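Local atomic coordinates of core protein VP7 (Bluetongue virus, PDB entry 1BVP), a protein that forms trimeric capsomers that assemble on an inner scaffold of VP3, helping to form the inner capsid of the virus. Residues Ile35-Tyr40 against Arg46-Arg51; Thr150-Val153 against Ile159-Ser162. All coordinates share one frame; numbering follows the deposited sequence.

Contact 1 of 2, residues Ile35-Tyr40 against Arg46-Arg51; sequences IAINRY and RGVTMR
Ile-37 overlaps the returning chain with both of its outer methyls, which share CG1 of Val-48 and then part. The branch methyl CG2 settles on the backbone of Val-48, with CG2 of Ile-37 3.4 Å from the carbonyl O of Val-48, and the two side chains cross at about a right angle. The nearest CA pair is Ile-37 and Val-48, 6.6 Å apart. The longer arm runs through CG1, which stands anti to the carbonyl carbon (chi1 -67°); with chi2 also extended, CD1 reaches along CG1 of Val-48 to Thr-49 O and Met-50. There CD1 of Ile-37 lies 3.9 Å from CG of Met-50.

Val-48 divides its two methyls between neighbours about one helical turn apart. CG1 faces Ile-37, whereas CG2 meets the edge of the Tyr-40 ring, near the ring plane, with CE2 of Tyr-40 3.8 Å from CG2 of Val-48. Together these contacts lay the irregular segment 46-51 along the last turns of helix 27-44, as the chain reverses toward helix 55-73; the unit is a helix-loop-helix connection whose loop folds back on the helix it has just left.

The polar end of the contact is organised by helix 55-73. Asp-67 OD2 accepts a hydrogen bond from Tyr-40 OH and makes a salt bridge with Arg-46 NH2, which lies 2.9 Å from the same hydroxyl. The phenol and the guanidinium thus converge on one carboxylate oxygen, their planes 43° apart. The Arg-46 chain, bent at chi2 and chi3, brings NH2 to this meeting point, and the shared carboxylate probably offsets the arginine's charge. Nearby, Gly-47 N is hydrogen-bonded to Glu-60 of that helix.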
# COMPACT_ATOMS: atom_id res chain seq x y z
N ILE A 35 16.13 12.83 31.64
CA ILE A 35 16.24 11.57 32.37
C ILE A 35 17.07 10.51 31.66
O ILE A 35 17.93 9.85 32.26
CB ILE A 35 14.86 10.96 32.60
CG1 ILE A 35 13.91 12.07 33.01
CG2 ILE A 35 14.94 9.90 33.70
CD1 ILE A 35 12.53 11.62 33.33
N ALA A 36 16.77 10.33 30.38
CA ALA A 36 17.45 9.33 29.58
C ALA A 36 18.93 9.59 29.47
O ALA A 36 19.74 8.72 29.76
CB ALA A 36 16.82 9.27 28.21
N ILE A 37 19.30 10.81 29.12
CA ILE A 37 20.71 11.15 28.97
C ILE A 37 21.46 11.04 30.28
O ILE A 37 22.61 10.61 30.31
CB ILE A 37 20.89 12.53 28.37
CG1 ILE A 37 20.37 12.52 26.92
CG2 ILE A 37 22.35 12.95 28.42
CD1 ILE A 37 20.52 13.82 26.23
N ASN A 38 20.79 11.39 31.36
CA ASN A 38 21.40 11.31 32.66
C ASN A 38 21.67 9.81 32.98
O ASN A 38 22.81 9.45 33.28
CB ASN A 38 20.54 12.05 33.71
CG ASN A 38 21.11 11.98 35.15
OD1 ASN A 38 21.99 12.76 35.49
ND2 ASN A 38 20.60 11.06 35.99
N ARG A 39 20.67 8.93 32.87
CA ARG A 39 20.90 7.50 33.16
C ARG A 39 22.00 6.95 32.27
O ARG A 39 22.93 6.28 32.72
CB ARG A 39 19.65 6.67 32.92
CG ARG A 39 18.86 6.38 34.15
CD ARG A 39 19.68 5.63 35.18
NE ARG A 39 19.45 4.19 35.15
CZ ARG A 39 19.84 3.37 36.12
NH1 ARG A 39 20.48 3.85 37.18
NH2 ARG A 39 19.57 2.07 36.06
N TYR A 40 21.90 7.27 30.99
CA TYR A 40 22.85 6.82 30.02
C TYR A 40 24.28 7.22 30.36
O TYR A 40 25.14 6.36 30.48
CB TYR A 40 22.45 7.34 28.65
CG TYR A 40 23.34 6.83 27.55
CD1 TYR A 40 23.25 5.49 27.11
CD2 TYR A 40 24.32 7.65 26.98
CE1 TYR A 40 24.12 5.00 26.15
CE2 TYR A 40 25.19 7.17 26.01
CZ TYR A 40 25.09 5.85 25.61
OH TYR A 40 25.95 5.39 24.66
N ARG A 46 29.74 8.13 29.25
CA ARG A 46 29.91 8.96 28.07
C ARG A 46 29.43 10.36 28.47
O ARG A 46 28.95 10.55 29.61
CB ARG A 46 29.20 8.35 26.87
CG ARG A 46 30.08 7.31 26.22
CD ARG A 46 30.16 7.53 24.72
NE ARG A 46 29.01 6.93 24.03
CZ ARG A 46 29.10 5.99 23.08
NH1 ARG A 46 30.29 5.54 22.67
NH2 ARG A 46 28.01 5.39 22.63
N GLY A 47 29.57 11.35 27.61
CA GLY A 47 29.14 12.67 28.03
C GLY A 47 28.26 13.31 27.00
O GLY A 47 28.60 14.32 26.37
N VAL A 48 27.09 12.71 26.83
CA VAL A 48 26.14 13.20 25.86
C VAL A 48 25.53 14.52 26.40
O VAL A 48 25.24 14.61 27.58
CB VAL A 48 25.06 12.12 25.64
CG1 VAL A 48 24.02 12.56 24.65
CG2 VAL A 48 25.70 10.84 25.20
N THR A 49 25.39 15.54 25.56
CA THR A 49 24.79 16.82 25.96
C THR A 49 23.35 16.77 25.48
O THR A 49 23.09 16.12 24.49
CB THR A 49 25.34 17.98 25.15
OG1 THR A 49 26.74 17.90 25.16
CG2 THR A 49 24.93 19.32 25.75
N MET A 50 22.45 17.56 26.08
CA MET A 50 21.08 17.61 25.62
C MET A 50 20.94 18.46 24.38
O MET A 50 20.01 18.26 23.63
CB MET A 50 20.15 18.17 26.68
CG MET A 50 20.05 17.32 27.92
SD MET A 50 18.57 17.72 28.81
CE MET A 50 17.49 18.60 27.46
N ARG A 51 21.81 19.43 24.17
CA ARG A 51 21.71 20.25 22.97
C ARG A 51 23.08 20.29 22.31
O ARG A 51 23.91 21.15 22.60
CB ARG A 51 21.22 21.66 23.28
CG ARG A 51 20.85 22.47 22.02
CD ARG A 51 19.38 22.30 21.66
NE ARG A 51 18.53 22.49 22.85
CZ ARG A 51 17.97 23.65 23.23
NH1 ARG A 51 18.16 24.75 22.51
NH2 ARG A 51 17.23 23.71 24.35

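Contact 2 of 2, residues Thr150-Val153 against Ile159-Ser162; sequences TAVV and IQVS
The beta hairpin of strands 149-155 and 158-163 is held here by paired backbone hydrogen bonds, with the strand segments running antiparallel at 157° and their axes 4.7 Å apart at closest. Thr-150 and Ser-162 form one hydrogen-bonded pair: Thr-150 N donates to Ser-162 O at 3.1 Å, and Ser-162 N returns a bond to Thr-150 O at 2.9 Å. Val-152 and Gln-160 repeat the pattern, Val-152 N to Gln-160 O and Gln-160 N to Val-152 O both being 2.9 Å. The side chains of this second pair lie side by side and point the same way, with CG1 of Val-152 4.0 Å from NE2 of Gln-160. Extended beyond CG, the Gln-160 chain takes its amide to Gly-139 N and Gln-137 O, which bond OE1 and NE2 respectively.

Ala-151, Val-153, Ile-159 and Val-161 share the other face. CB of Ala-151 lies 4.3 Å from CG2 of Val-161, and CB of Val-153 lies 4.4 Å from CG2 of Ile-159. Along its second edge, strand 158-163 bonds strand 241-252 through Ile-159 and Val-161. Hydrogen-bonded and non-hydrogen-bonded pairs thus alternate as in an antiparallel hairpin, which strand 241-252 extends into a larger beta sheet.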
# COMPACT_ATOMS: atom_id res chain seq x y z
N THR A 150 -10.75 -31.45 -19.43
CA THR A 150 -9.36 -31.29 -19.03
C THR A 150 -9.07 -29.83 -18.67
O THR A 150 -9.28 -28.91 -19.49
CB THR A 150 -8.40 -31.78 -20.12
OG1 THR A 150 -8.55 -33.19 -20.28
CG2 THR A 150 -6.96 -31.51 -19.72
N ALA A 151 -8.68 -29.65 -17.40
CA ALA A 151 -8.33 -28.35 -16.81
C ALA A 151 -6.83 -28.24 -16.86
O ALA A 151 -6.10 -29.16 -16.50
CB ALA A 151 -8.78 -28.29 -15.38
N VAL A 152 -6.35 -27.06 -17.19
CA VAL A 152 -4.92 -26.90 -17.32
C VAL A 152 -4.54 -25.43 -16.95
O VAL A 152 -5.39 -24.53 -17.07
CB VAL A 152 -4.62 -27.32 -18.81
CG1 VAL A 152 -4.31 -26.16 -19.71
CG2 VAL A 152 -3.62 -28.38 -18.86
N VAL A 153 -3.33 -25.17 -16.44
CA VAL A 153 -2.98 -23.79 -16.10
C VAL A 153 -2.43 -23.03 -17.29
O VAL A 153 -1.55 -23.54 -17.98
CB VAL A 153 -2.03 -23.59 -14.79
CG1 VAL A 153 -1.88 -24.84 -13.97
CG2 VAL A 153 -0.67 -22.96 -15.12
N ILE A 159 -6.55 -20.59 -15.17
CA ILE A 159 -6.69 -21.95 -15.69
C ILE A 159 -7.78 -21.90 -16.76
O ILE A 159 -8.61 -20.96 -16.80
CB ILE A 159 -7.09 -23.02 -14.63
CG1 ILE A 159 -8.55 -22.88 -14.25
CG2 ILE A 159 -6.16 -22.98 -13.44
CD1 ILE A 159 -9.12 -24.17 -13.74
N GLN A 160 -7.74 -22.87 -17.67
CA GLN A 160 -8.76 -23.00 -18.74
C GLN A 160 -9.12 -24.46 -18.75
O GLN A 160 -8.30 -25.31 -18.36
CB GLN A 160 -8.25 -22.57 -20.12
CG GLN A 160 -7.01 -23.29 -20.56
CD GLN A 160 -6.31 -22.59 -21.71
OE1 GLN A 160 -6.67 -21.48 -22.08
NE2 GLN A 160 -5.30 -23.23 -22.25
N VAL A 161 -10.39 -24.72 -19.04
CA VAL A 161 -10.93 -26.06 -19.07
C VAL A 161 -11.52 -26.30 -20.47
O VAL A 161 -12.25 -25.42 -20.99
CB VAL A 161 -12.09 -26.22 -18.04
CG1 VAL A 161 -12.41 -27.65 -17.80
CG2 VAL A 161 -11.75 -25.54 -16.76
N SER A 162 -11.16 -27.44 -21.07
CA SER A 162 -11.68 -27.85 -22.39
C SER A 162 -12.77 -28.88 -22.09
O SER A 162 -12.54 -29.84 -21.35
CB SER A 162 -10.62 -28.58 -23.22
OG SER A 162 -9.48 -27.78 -23.47

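Contact 1 comes wholly before contact 2 in the sequence. Their centres are 68 Å apart and their nearest atoms about 55 Å apart, on opposite sides of the chain's centre, and they share no helix, strand or sheet. Residues 35-40 and 46-51 belong to the helical part, to which both the N-terminal and C-terminal helices contribute, whereas 150-153 and 159-162 belong to the beta-rich part formed by strands between residues 122 and 252. This separation reflects the two-domain build of VP7, with the beta domain inserted between helical portions of the sequence. No other subunit of the trimer touches either contact, so both are intrachain contacts.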